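Local atomic coordinates of cerato-platanin-like protein (Moniliophthora perniciosa, PDB entry 3SUK), a protein that is of unknown exact function but, as a secreted fungal member of the cerato-platanin family with a double-psi beta-barrel fold, probably acts outside the cell. Residues A[4-9]-A[95-100]; A[48-53]-A[88-93]; A[67-72]-A[99-104]; A[77-82]-A[120-125]. All blocks are in the same frame, centred on the assembly; numbering follows the deposited sequence.

Interaction 1 (A[4-9]-A[95-100])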
loop_
_atom_site.group_PDB
_atom_site.type_symbol
_atom_site.label_atom_id
_atom_site.label_comp_id
_atom_site.label_asym_id
_atom_site.label_seq_id
_atom_site.Cartn_x
_atom_site.Cartn_y
_atom_site.Cartn_z
ATOM N N VAL A 4 -10.605 5.180 -6.424
ATOM C CA VAL A 4 -9.294 5.035 -7.028
ATOM C C VAL A 4 -9.119 3.575 -7.424
ATOM O O VAL A 4 -9.729 2.726 -6.851
ATOM C CB VAL A 4 -8.134 5.558 -6.118
ATOM C CG1 VAL A 4 -8.474 6.894 -5.551
ATOM C CG2 VAL A 4 -7.809 4.614 -5.039
ATOM N N GLN A 5 -8.297 3.320 -8.423
ATOM C CA GLN A 5 -8.125 1.889 -8.804
ATOM C C GLN A 5 -7.105 1.193 -7.881
ATOM O O GLN A 5 -6.241 1.813 -7.316
ATOM C CB GLN A 5 -7.710 1.726 -10.274
ATOM C CG GLN A 5 -8.729 2.196 -11.360
ATOM C CD GLN A 5 -8.489 1.406 -12.604
ATOM O OE1 GLN A 5 -7.406 1.484 -13.180
ATOM N NE2 GLN A 5 -9.438 0.508 -12.947
ATOM N N LEU A 6 -7.349 -0.087 -7.670
ATOM C CA LEU A 6 -6.480 -0.918 -6.859
ATOM C C LEU A 6 -6.253 -2.252 -7.553
ATOM O O LEU A 6 -7.187 -2.861 -7.962
ATOM C CB LEU A 6 -7.048 -1.089 -5.438
ATOM C CG LEU A 6 -6.136 -1.859 -4.477
ATOM C CD1 LEU A 6 -6.268 -1.323 -3.082
ATOM C CD2 LEU A 6 -6.431 -3.332 -4.476
ATOM N N ARG A 7 -5.003 -2.699 -7.576
ATOM C CA ARG A 7 -4.609 -3.999 -8.112
ATOM C C ARG A 7 -3.515 -4.519 -7.170
ATOM O O ARG A 7 -3.178 -3.875 -6.209
ATOM C CB ARG A 7 -4.082 -3.899 -9.549
ATOM C CG ARG A 7 -2.913 -2.971 -9.655
ATOM C CD ARG A 7 -2.590 -2.432 -11.085
ATOM N NE ARG A 7 -3.570 -1.522 -11.680
ATOM C CZ ARG A 7 -4.069 -0.367 -11.186
ATOM N NH1 ARG A 7 -3.808 0.180 -9.940
ATOM N NH2 ARG A 7 -4.926 0.242 -11.972
ATOM N N PHE A 8 -3.034 -5.715 -7.437
ATOM C CA PHE A 8 -2.007 -6.292 -6.601
ATOM C C PHE A 8 -0.732 -6.525 -7.368
ATOM O O PHE A 8 -0.698 -6.601 -8.568
ATOM C CB PHE A 8 -2.485 -7.564 -5.860
ATOM C CG PHE A 8 -2.624 -8.781 -6.741
ATOM C CD1 PHE A 8 -1.546 -9.606 -7.006
ATOM C CD2 PHE A 8 -3.820 -9.084 -7.290
ATOM C CE1 PHE A 8 -1.666 -10.675 -7.784
ATOM C CE2 PHE A 8 -3.950 -10.206 -8.062
ATOM C CZ PHE A 8 -2.859 -10.991 -8.317
ATOM N N ASP A 9 0.326 -6.532 -6.598
ATOM C CA ASP A 9 1.687 -6.756 -7.110
ATOM C C ASP A 9 2.388 -7.598 -6.062
ATOM O O ASP A 9 2.608 -7.149 -4.970
ATOM C CB ASP A 9 2.373 -5.397 -7.289
ATOM C CG ASP A 9 3.801 -5.492 -7.845
ATOM O OD1 ASP A 9 4.390 -6.518 -7.771
ATOM O OD2 ASP A 9 4.304 -4.481 -8.326
ATOM N N ALA A 95 -1.851 -10.137 -0.465
ATOM C CA ALA A 95 -2.463 -10.474 0.804
ATOM C C ALA A 95 -3.389 -9.349 1.288
ATOM O O ALA A 95 -4.464 -9.620 1.821
ATOM C CB ALA A 95 -1.410 -10.778 1.811
ATOM N N ALA A 96 -2.977 -8.116 1.066
ATOM C CA ALA A 96 -3.781 -6.968 1.390
ATOM C C ALA A 96 -5.047 -6.883 0.565
ATOM O O ALA A 96 -6.073 -6.607 1.096
ATOM C CB ALA A 96 -2.986 -5.695 1.249
ATOM N N MET A 97 -4.958 -7.093 -0.733
ATOM C CA MET A 97 -6.120 -7.119 -1.593
ATOM C C MET A 97 -7.031 -8.279 -1.204
ATOM O O MET A 97 -8.217 -8.146 -1.258
ATOM C CB MET A 97 -5.753 -7.159 -3.070
ATOM C CG MET A 97 -6.933 -6.966 -3.951
ATOM S SD MET A 97 -6.450 -6.844 -5.693
ATOM C CE MET A 97 -8.023 -6.581 -6.499
ATOM N N ASP A 98 -6.450 -9.409 -0.825
ATOM C CA ASP A 98 -7.294 -10.501 -0.388
ATOM C C ASP A 98 -8.082 -10.146 0.883
ATOM O O ASP A 98 -9.226 -10.469 0.982
ATOM C CB ASP A 98 -6.475 -11.782 -0.214
ATOM C CG ASP A 98 -6.303 -12.557 -1.511
ATOM O OD1 ASP A 98 -7.231 -12.636 -2.282
ATOM O OD2 ASP A 98 -5.194 -13.082 -1.718
ATOM N N GLU A 99 -7.462 -9.465 1.807
ATOM C CA GLU A 99 -8.150 -9.050 3.027
ATOM C C GLU A 99 -9.288 -8.060 2.702
ATOM O O GLU A 99 -10.356 -8.136 3.241
ATOM C CB GLU A 99 -7.166 -8.473 4.024
ATOM C CG GLU A 99 -6.277 -9.508 4.668
ATOM C CD GLU A 99 -5.227 -8.856 5.527
ATOM O OE1 GLU A 99 -5.627 -8.172 6.474
ATOM O OE2 GLU A 99 -4.019 -9.094 5.294
ATOM N N LEU A 100 -9.035 -7.172 1.764
ATOM C CA LEU A 100 -9.966 -6.164 1.319
ATOM C C LEU A 100 -11.164 -6.758 0.660
ATOM O O LEU A 100 -12.178 -6.150 0.631
ATOM C CB LEU A 100 -9.265 -5.187 0.392
ATOM C CG LEU A 100 -9.875 -3.841 0.150
ATOM C CD1 LEU A 100 -10.114 -3.071 1.461
ATOM C CD2 LEU A 100 -8.945 -3.049 -0.699
#
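Strand 4-8 of the double-psi beta barrel packs here against helix 94-101. The two segments approach to 8.3 Å between axes, with their directions 124° apart. The contact is apolar and rests on L6, F8, M97 and L100. M97 is its centre. Its CG lies anti to the backbone N and the chain beyond stays extended, so the sulfur reaches the strand. On the way it slides past L6, which points the opposite way, with L6 CD2 3.7 Å from M97 CG. The sulfur sits at the edge of the F8 ring and in its plane, M97 SD lying 3.8 Å from F8 CD2. This is an edge-on Met-aromatic contact. With F8 chi1 at 73°, the two side chains cross at about a right angle. One helical turn on, L6 CD1 and L100 CD2 meet tip to tip at 4.0 Å. An alanine at M97 would remove CG, SD and CE, and would probably loosen the packing of the helix on L6 and F8. L6 also touches F90 and V92 of strand 90-92, I67 of strand 64-71 and V113 of strand 110-118. F8 leans on V106 of helix 105-108, and M97 on V92 and A105.

Interaction 2 (A[48-53]-A[88-93])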
loop_
_atom_site.group_PDB
_atom_site.type_symbol
_atom_site.label_atom_id
_atom_site.label_comp_id
_atom_site.label_asym_id
_atom_site.label_seq_id
_atom_site.Cartn_x
_atom_site.Cartn_y
_atom_site.Cartn_z
ATOM N N GLY A 48 1.998 -1.048 -0.137
ATOM C CA GLY A 48 1.904 -0.984 -1.577
ATOM C C GLY A 48 2.437 0.289 -2.192
ATOM O O GLY A 48 2.925 1.165 -1.535
ATOM N N ALA A 49 2.281 0.350 -3.507
ATOM C CA ALA A 49 2.606 1.522 -4.289
ATOM C C ALA A 49 1.351 2.400 -4.422
ATOM O O ALA A 49 0.264 1.852 -4.380
ATOM C CB ALA A 49 3.109 1.097 -5.667
ATOM N N SER A 50 1.535 3.717 -4.547
ATOM C CA SER A 50 0.464 4.659 -4.820
ATOM C C SER A 50 0.926 5.706 -5.845
ATOM O O SER A 50 2.043 6.105 -5.856
ATOM C CB SER A 50 0.024 5.360 -3.539
ATOM O OG SER A 50 -0.818 6.445 -3.796
ATOM N N SER A 51 -0.002 6.149 -6.668
ATOM C CA SER A 51 0.219 7.258 -7.602
ATOM C C SER A 51 0.436 8.576 -6.886
ATOM O O SER A 51 0.913 9.520 -7.461
ATOM C CB SER A 51 -0.915 7.353 -8.631
ATOM O OG SER A 51 -2.178 7.337 -8.068
ATOM N N ASP A 52 0.120 8.613 -5.596
ATOM C CA ASP A 52 0.425 9.794 -4.768
ATOM C C ASP A 52 1.935 9.989 -4.632
ATOM O O ASP A 52 2.385 11.049 -4.360
ATOM C CB ASP A 52 -0.214 9.737 -3.368
ATOM C CG ASP A 52 -1.702 9.989 -3.378
ATOM O OD1 ASP A 52 -2.254 10.245 -4.421
ATOM O OD2 ASP A 52 -2.288 9.964 -2.318
ATOM N N ILE A 53 2.664 8.898 -4.749
ATOM C CA ILE A 53 4.103 8.930 -4.673
ATOM C C ILE A 53 4.637 9.046 -6.123
ATOM O O ILE A 53 4.568 8.127 -6.886
ATOM C CB ILE A 53 4.654 7.648 -3.967
ATOM C CG1 ILE A 53 4.336 7.695 -2.465
ATOM C CG2 ILE A 53 6.131 7.531 -4.182
ATOM C CD1 ILE A 53 4.446 6.355 -1.751
ATOM N N ASN A 88 -1.130 4.419 -11.399
ATOM C CA ASN A 88 -2.560 4.721 -11.322
ATOM C C ASN A 88 -3.227 4.115 -10.073
ATOM O O ASN A 88 -3.548 2.972 -10.086
ATOM C CB ASN A 88 -3.208 4.171 -12.618
ATOM C CG ASN A 88 -4.682 4.298 -12.671
ATOM O OD1 ASN A 88 -5.255 5.153 -12.113
ATOM N ND2 ASN A 88 -5.277 3.455 -13.463
ATOM N N GLY A 89 -3.504 4.920 -9.077
ATOM C CA GLY A 89 -4.003 4.413 -7.805
ATOM C C GLY A 89 -3.022 3.530 -7.030
ATOM O O GLY A 89 -1.880 3.872 -6.930
ATOM N N PHE A 90 -3.505 2.405 -6.537
ATOM C CA PHE A 90 -2.688 1.550 -5.667
ATOM C C PHE A 90 -2.303 0.229 -6.320
ATOM O O PHE A 90 -3.111 -0.425 -6.930
ATOM C CB PHE A 90 -3.439 1.167 -4.362
ATOM C CG PHE A 90 -3.736 2.308 -3.435
ATOM C CD1 PHE A 90 -2.768 2.766 -2.591
ATOM C CD2 PHE A 90 -5.019 2.840 -3.333
ATOM C CE1 PHE A 90 -3.034 3.780 -1.738
ATOM C CE2 PHE A 90 -5.278 3.878 -2.467
ATOM C CZ PHE A 90 -4.263 4.308 -1.656
ATOM N N ASN A 91 -1.056 -0.158 -6.134
ATOM C CA ASN A 91 -0.638 -1.527 -6.360
ATOM C C ASN A 91 -0.179 -2.112 -5.015
ATOM O O ASN A 91 0.813 -1.757 -4.512
ATOM C CB ASN A 91 0.551 -1.619 -7.327
ATOM C CG ASN A 91 0.381 -0.828 -8.607
ATOM O OD1 ASN A 91 -0.679 -0.595 -9.101
ATOM N ND2 ASN A 91 1.492 -0.423 -9.126
ATOM N N VAL A 92 -0.948 -3.059 -4.506
ATOM C CA VAL A 92 -0.747 -3.565 -3.147
ATOM C C VAL A 92 -0.357 -5.032 -3.079
ATOM O O VAL A 92 -0.480 -5.733 -4.001
ATOM C CB VAL A 92 -2.000 -3.293 -2.230
ATOM C CG1 VAL A 92 -2.356 -1.779 -2.287
ATOM C CG2 VAL A 92 -3.191 -4.205 -2.600
ATOM N N ALA A 93 0.105 -5.464 -1.916
ATOM C CA ALA A 93 0.417 -6.885 -1.758
ATOM C C ALA A 93 -0.870 -7.672 -2.015
ATOM O O ALA A 93 -1.927 -7.267 -1.650
ATOM C CB ALA A 93 0.945 -7.152 -0.350
#
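N88 leads into strand 90-92, which forms an antiparallel strand pair of the double-psi beta barrel with strand 47-50. S51 grips G89 twice. G89 N donates to S51 OG at 2.9 Å in a bent bond (131°), S51 OG standing in the crowded position between backbone N and carbonyl carbon. G89 O in turn accepts from S51 N at 3.0 Å, with the donor in the carbonyl plane. The positive phi of G89 suits a glycine. F90 follows, in a non-hydrogen-bonded pair with S50. Its CA-H points at A49 O, 3.2 Å from F90 CA. Its ring lies by S50 CB, which is 3.9 Å from F90 CE1. S50 turns OG anti to its backbone N (chi1 169°), where it accepts from D52 N at 3.0 Å. This ST turn starts the type I turn from S50 to I53. An alanine in place of S50 would lose the OG bond to D52 N and would probably make that turn less well fixed. N91 pairs with A49 through two backbone bonds, A49 N to N91 O at 2.8 Å and N91 N to A49 O at 3.0 Å. Both donors sit above the carbonyl planes. The A49 and N91 side chains share the face away from F90. V92 faces G48, with their CA atoms 4.0 Å apart; a CB on G48 would clash with V92 CG1 and N91 O. A93 occupies the N-cap position of helix 94-101. Strand 4-8 flanks strand 90-92 and strand 74-83 flanks strand 47-50, while Y65 meets the F90 ring edge-to-face.

Interaction 3 (A[67-72]-A[99-104])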
loop_
_atom_site.group_PDB
_atom_site.type_symbol
_atom_site.label_atom_id
_atom_site.label_comp_id
_atom_site.label_asym_id
_atom_site.label_seq_id
_atom_site.Cartn_x
_atom_site.Cartn_y
_atom_site.Cartn_z
ATOM N N ILE A 67 -8.340 2.247 3.300
ATOM C CA ILE A 67 -8.860 1.805 2.003
ATOM C C ILE A 67 -10.059 0.914 2.272
ATOM O O ILE A 67 -9.982 0.023 3.032
ATOM C CB ILE A 67 -7.790 1.041 1.183
ATOM C CG1 ILE A 67 -6.530 1.913 0.949
ATOM C CG2 ILE A 67 -8.341 0.627 -0.180
ATOM C CD1 ILE A 67 -5.419 1.208 0.348
ATOM N N SER A 68 -11.166 1.209 1.602
ATOM C CA SER A 68 -12.459 0.545 1.764
ATOM C C SER A 68 -13.000 -0.019 0.453
ATOM O O SER A 68 -12.822 0.541 -0.578
ATOM C CB SER A 68 -13.498 1.536 2.277
ATOM O OG SER A 68 -13.072 2.034 3.502
ATOM N N PHE A 69 -13.602 -1.191 0.541
ATOM C CA PHE A 69 -14.233 -1.865 -0.601
ATOM C C PHE A 69 -15.443 -2.646 -0.130
ATOM O O PHE A 69 -15.352 -3.373 0.801
ATOM C CB PHE A 69 -13.239 -2.788 -1.297
ATOM C CG PHE A 69 -13.732 -3.392 -2.591
ATOM C CD1 PHE A 69 -14.057 -2.627 -3.684
ATOM C CD2 PHE A 69 -13.777 -4.747 -2.717
ATOM C CE1 PHE A 69 -14.494 -3.222 -4.851
ATOM C CE2 PHE A 69 -14.170 -5.317 -3.896
ATOM C CZ PHE A 69 -14.538 -4.545 -4.934
ATOM N N THR A 70 -16.528 -2.521 -0.890
ATOM C CA THR A 70 -17.759 -3.257 -0.635
ATOM C C THR A 70 -17.883 -4.404 -1.633
ATOM O O THR A 70 -17.836 -4.194 -2.789
ATOM C CB THR A 70 -18.980 -2.326 -0.747
ATOM O OG1 THR A 70 -18.808 -1.233 0.149
ATOM C CG2 THR A 70 -20.238 -3.119 -0.393
ATOM N N PHE A 71 -17.931 -5.611 -1.112
ATOM C CA PHE A 71 -18.032 -6.824 -1.916
ATOM C C PHE A 71 -19.002 -7.849 -1.267
ATOM O O PHE A 71 -18.918 -8.127 -0.123
ATOM C CB PHE A 71 -16.627 -7.422 -2.108
ATOM C CG PHE A 71 -16.591 -8.627 -3.008
ATOM C CD1 PHE A 71 -16.784 -8.530 -4.353
ATOM C CD2 PHE A 71 -16.313 -9.828 -2.475
ATOM C CE1 PHE A 71 -16.691 -9.681 -5.146
ATOM C CE2 PHE A 71 -16.242 -10.950 -3.246
ATOM C CZ PHE A 71 -16.422 -10.851 -4.579
ATOM N N GLN A 72 -19.913 -8.368 -2.058
ATOM C CA GLN A 72 -20.894 -9.330 -1.550
ATOM C C GLN A 72 -21.649 -8.776 -0.313
ATOM O O GLN A 72 -21.868 -9.486 0.598
ATOM C CB GLN A 72 -20.309 -10.757 -1.313
ATOM C CG GLN A 72 -19.866 -11.514 -2.612
ATOM C CD GLN A 72 -18.976 -12.719 -2.375
ATOM O OE1 GLN A 72 -18.564 -13.014 -1.271
ATOM N NE2 GLN A 72 -18.641 -13.386 -3.443
ATOM N N GLU A 99 -7.462 -9.465 1.807
ATOM C CA GLU A 99 -8.150 -9.050 3.027
ATOM C C GLU A 99 -9.288 -8.060 2.702
ATOM O O GLU A 99 -10.356 -8.136 3.241
ATOM C CB GLU A 99 -7.166 -8.473 4.024
ATOM C CG GLU A 99 -6.277 -9.508 4.668
ATOM C CD GLU A 99 -5.227 -8.856 5.527
ATOM O OE1 GLU A 99 -5.627 -8.172 6.474
ATOM O OE2 GLU A 99 -4.019 -9.094 5.294
ATOM N N LEU A 100 -9.035 -7.172 1.764
ATOM C CA LEU A 100 -9.966 -6.164 1.319
ATOM C C LEU A 100 -11.164 -6.758 0.660
ATOM O O LEU A 100 -12.178 -6.150 0.631
ATOM C CB LEU A 100 -9.265 -5.187 0.392
ATOM C CG LEU A 100 -9.875 -3.841 0.150
ATOM C CD1 LEU A 100 -10.114 -3.071 1.461
ATOM C CD2 LEU A 100 -8.945 -3.049 -0.699
ATOM N N THR A 101 -11.007 -7.930 0.056
ATOM C CA THR A 101 -12.002 -8.529 -0.807
ATOM C C THR A 101 -12.503 -9.918 -0.343
ATOM O O THR A 101 -13.141 -10.563 -1.087
ATOM C CB THR A 101 -11.476 -8.689 -2.268
ATOM O OG1 THR A 101 -10.343 -9.562 -2.262
ATOM C CG2 THR A 101 -11.073 -7.403 -2.871
ATOM N N ASN A 102 -12.237 -10.285 0.900
ATOM C CA ASN A 102 -12.560 -11.594 1.454
ATOM C C ASN A 102 -11.960 -12.737 0.638
ATOM O O ASN A 102 -12.582 -13.698 0.430
ATOM C CB ASN A 102 -14.094 -11.786 1.634
ATOM C CG ASN A 102 -14.448 -12.956 2.520
ATOM O OD1 ASN A 102 -13.867 -13.168 3.544
ATOM N ND2 ASN A 102 -15.459 -13.669 2.129
ATOM N N GLY A 103 -10.710 -12.561 0.206
ATOM C CA GLY A 103 -10.021 -13.605 -0.531
ATOM C C GLY A 103 -10.303 -13.710 -1.996
ATOM O O GLY A 103 -10.285 -14.807 -2.513
ATOM N N ASN A 104 -10.602 -12.589 -2.651
ATOM C CA ASN A 104 -10.929 -12.520 -4.046
ATOM C C ASN A 104 -9.984 -11.685 -4.928
ATOM O O ASN A 104 -10.347 -11.204 -5.946
ATOM C CB ASN A 104 -12.392 -12.077 -4.199
ATOM C CG ASN A 104 -13.369 -13.159 -3.773
ATOM O OD1 ASN A 104 -13.719 -14.017 -4.554
ATOM N ND2 ASN A 104 -13.806 -13.078 -2.559
HETATM O O HOH W 1 -15.051 -6.157 0.631
HETATM O O HOH W 2 -15.979 -14.437 -0.756
HETATM O O HOH W 3 -16.083 -15.217 -3.979
#
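This is strand-on-helix packing in the double-psi beta barrel: strand 64-71 lies along the C-terminal part of helix 94-101 and the loop after it. I67, F69 and F71, every second residue, turn their side chains to the helix. I67 crosses L100 at about a right angle, with I67 CG2 3.8 Å from L100 CD2. The other branch, L100 CD1, rests 3.5 Å from I67 O. F69 meets L100 through its base, F69 CB being 3.8 Å from L100 CG. Its ring has T101 CG2 3.8 Å from F69 CD2, and L100 O in plane at its edge. A water sits between F69 O and L100 O. F71, with CG anti to its backbone N (chi1 -176°), crosses N104, so that F71 CE2 is 3.3 Å from N104 ND2, ring and amide planes 52° apart. Two bonds hold the NH2 group: N104 ND2 donates to T101 O at 3.0 Å, nearly straight (164°), and also to a water that reaches Q72 OE1. Another water is the third grip: it donates to N104 OD1 at 2.7 Å and accepts from Q72 NE2. Q72 CG lies over one face of the F71 ring, offset toward the rim. N102, with positive phi, is the first residue to leave helical angles, in a Schellman motif. T101 OG1 accepts from N104 N at 3.1 Å, an ST motif, and is also hydrogen-bonded to M97 O. Nearby, F69 and T101 touch I111 of strand 110-118, F71 and T101 touch L108 of helix 105-108, and I67 touches L6 of strand 4-8.

Interaction 4 (A[77-82]-A[120-125])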
loop_
_atom_site.group_PDB
_atom_site.type_symbol
_atom_site.label_atom_id
_atom_site.label_comp_id
_atom_site.label_asym_id
_atom_site.label_seq_id
_atom_site.Cartn_x
_atom_site.Cartn_y
_atom_site.Cartn_z
ATOM N N SER A 77 -12.385 -2.650 5.235
ATOM C CA SER A 77 -11.394 -1.582 5.246
ATOM C C SER A 77 -10.105 -2.061 5.928
ATOM O O SER A 77 -10.155 -2.731 6.905
ATOM C CB SER A 77 -11.834 -0.311 5.977
ATOM O OG SER A 77 -13.076 0.221 5.537
ATOM N N ILE A 78 -8.987 -1.595 5.392
ATOM C CA ILE A 78 -7.662 -1.789 5.951
ATOM C C ILE A 78 -6.918 -0.466 5.946
ATOM O O ILE A 78 -7.242 0.417 5.200
ATOM C CB ILE A 78 -6.818 -2.846 5.171
ATOM C CG1 ILE A 78 -6.595 -2.375 3.726
ATOM C CG2 ILE A 78 -7.474 -4.202 5.227
ATOM C CD1 ILE A 78 -5.599 -3.240 2.934
ATOM N N ASN A 79 -5.943 -0.390 6.825
ATOM C CA ASN A 79 -4.977 0.667 6.822
ATOM C C ASN A 79 -3.658 0.203 6.191
ATOM O O ASN A 79 -3.174 -0.845 6.461
ATOM C CB ASN A 79 -4.728 1.164 8.248
ATOM C CG ASN A 79 -5.999 1.696 8.928
ATOM O OD1 ASN A 79 -6.874 2.208 8.322
ATOM N ND2 ASN A 79 -6.075 1.468 10.189
ATOM N N LEU A 80 -3.150 1.019 5.290
ATOM C CA LEU A 80 -2.088 0.621 4.399
ATOM C C LEU A 80 -1.050 1.717 4.255
ATOM O O LEU A 80 -1.383 2.849 4.144
ATOM C CB LEU A 80 -2.692 0.268 3.028
ATOM C CG LEU A 80 -1.646 -0.204 1.992
ATOM C CD1 LEU A 80 -2.144 -1.444 1.237
ATOM C CD2 LEU A 80 -1.346 0.916 0.965
ATOM N N VAL A 81 0.222 1.342 4.201
ATOM C CA VAL A 81 1.307 2.309 4.006
ATOM C C VAL A 81 1.789 2.266 2.574
ATOM O O VAL A 81 2.109 1.256 2.079
ATOM C CB VAL A 81 2.522 2.035 4.964
ATOM C CG1 VAL A 81 3.697 3.016 4.688
ATOM C CG2 VAL A 81 2.053 2.165 6.450
ATOM N N ALA A 82 1.878 3.435 1.991
ATOM C CA ALA A 82 2.424 3.575 0.649
ATOM C C ALA A 82 3.928 3.804 0.689
ATOM O O ALA A 82 4.382 4.650 1.353
ATOM C CB ALA A 82 1.680 4.691 -0.093
ATOM N N ARG A 120 -0.277 9.497 9.979
ATOM C CA ARG A 120 0.816 8.566 9.804
ATOM C C ARG A 120 0.799 7.569 10.975
ATOM O O ARG A 120 1.042 6.392 10.804
ATOM C CB ARG A 120 2.173 9.306 9.757
ATOM C CG ARG A 120 2.461 10.190 8.507
ATOM C CD ARG A 120 2.696 9.301 7.294
ATOM N NE ARG A 120 3.002 10.091 6.106
ATOM C CZ ARG A 120 4.211 10.470 5.766
ATOM N NH1 ARG A 120 5.234 10.185 6.534
ATOM N NH2 ARG A 120 4.377 11.177 4.665
ATOM N N SER A 121 0.441 8.083 12.140
ATOM C CA SER A 121 0.438 7.270 13.367
ATOM C C SER A 121 -0.546 6.105 13.329
ATOM O O SER A 121 -0.301 5.123 13.956
ATOM C CB SER A 121 0.189 8.164 14.598
ATOM O OG SER A 121 -1.047 8.753 14.519
ATOM N N VAL A 122 -1.605 6.223 12.545
ATOM C CA VAL A 122 -2.578 5.122 12.413
ATOM C C VAL A 122 -1.907 3.842 11.897
ATOM O O VAL A 122 -2.251 2.773 12.258
ATOM C CB VAL A 122 -3.814 5.509 11.542
ATOM C CG1 VAL A 122 -4.792 4.281 11.339
ATOM C CG2 VAL A 122 -4.561 6.690 12.174
ATOM N N CYS A 123 -0.895 4.019 11.057
ATOM C CA CYS A 123 -0.116 2.932 10.504
ATOM C C CYS A 123 1.183 2.683 11.254
ATOM O O CYS A 123 1.959 1.932 10.821
ATOM C CB CYS A 123 0.278 3.279 9.084
ATOM S SG CYS A 123 -1.091 3.120 7.846
ATOM N N GLY A 124 1.388 3.359 12.368
ATOM C CA GLY A 124 2.586 3.193 13.161
ATOM C C GLY A 124 3.775 4.027 12.675
ATOM O O GLY A 124 4.892 3.743 13.028
ATOM N N LEU A 125 3.517 5.050 11.871
ATOM C CA LEU A 125 4.587 5.915 11.333
ATOM C C LEU A 125 4.596 7.333 11.957
ATOM O O LEU A 125 3.713 7.630 12.704
ATOM C CB LEU A 125 4.476 6.020 9.798
ATOM C CG LEU A 125 5.341 5.033 9.034
ATOM C CD1 LEU A 125 4.747 3.686 9.169
ATOM C CD2 LEU A 125 5.386 5.416 7.550
ATOM O OXT LEU A 125 5.489 8.133 11.691
HETATM O O HOH W 4 -3.653 0.306 11.563
#
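In the double-psi beta barrel, the 3-10 segment 120-123 and the C terminus pack against strand 74-83 through N79 and V81. N79 has its CG anti to the carbonyl carbon (chi1 -59°), which brings the amide to V122. V122 CG1, anti to its own backbone N, lies 3.3 Å from N79 ND2, and the two side chains cross at about a right angle. A water joins the same residues: it accepts from N79 ND2 at 3.0 Å and donates to V122 O at 2.9 Å. N79 OD1 is hydrogen-bonded to T66 OG1, so both ends of the amide are held. V81 carries the apolar part. With CG1 anti to the backbone N (chi1 177°), its CG2 lies beside that nitrogen and presses on C123. V81 CG2 is only 3.4 Å from C123 CB, tighter than usual carbon packing. C123 places SG anti to its carbonyl carbon (chi1 -76°), and SG lies 3.7 Å from L80 O. L125 meets V81 tip to tip, with L125 CD2 4.1 Å from V81 CG1. R120 O accepts from both C123 N at 3.1 Å and L125 N at 3.0 Å, which folds the turn back on itself. The disulfide from C123 to C64 ties the turn to strand 64-71, the neighbour of strand 74-83 in the sheet. T43 touches both V81 and C123, and a salt bridge links L125 OXT to R34.

Overall arrangement
From the N terminus, strand 4-8 starts the longest loop, which interaction 1 closes at helix 94-101. Interaction 2 lies wholly within that loop and joins 48-53 to 88-93, just before the helix. Interaction 3 starts at 67-72, inside the span of interaction 2, and ends beyond it on the same helix, so the two cross. Interactions 1 and 3 share E99 and L100. Interaction 4 starts at 77-82 and runs to the C terminus, crossing the other three. All four reach one mixed sheet. Interaction 2 pairs two of its strands, interactions 1 and 3 lay the helix on strands 4-8 and 64-71, and interaction 4 adds the C-terminal turn.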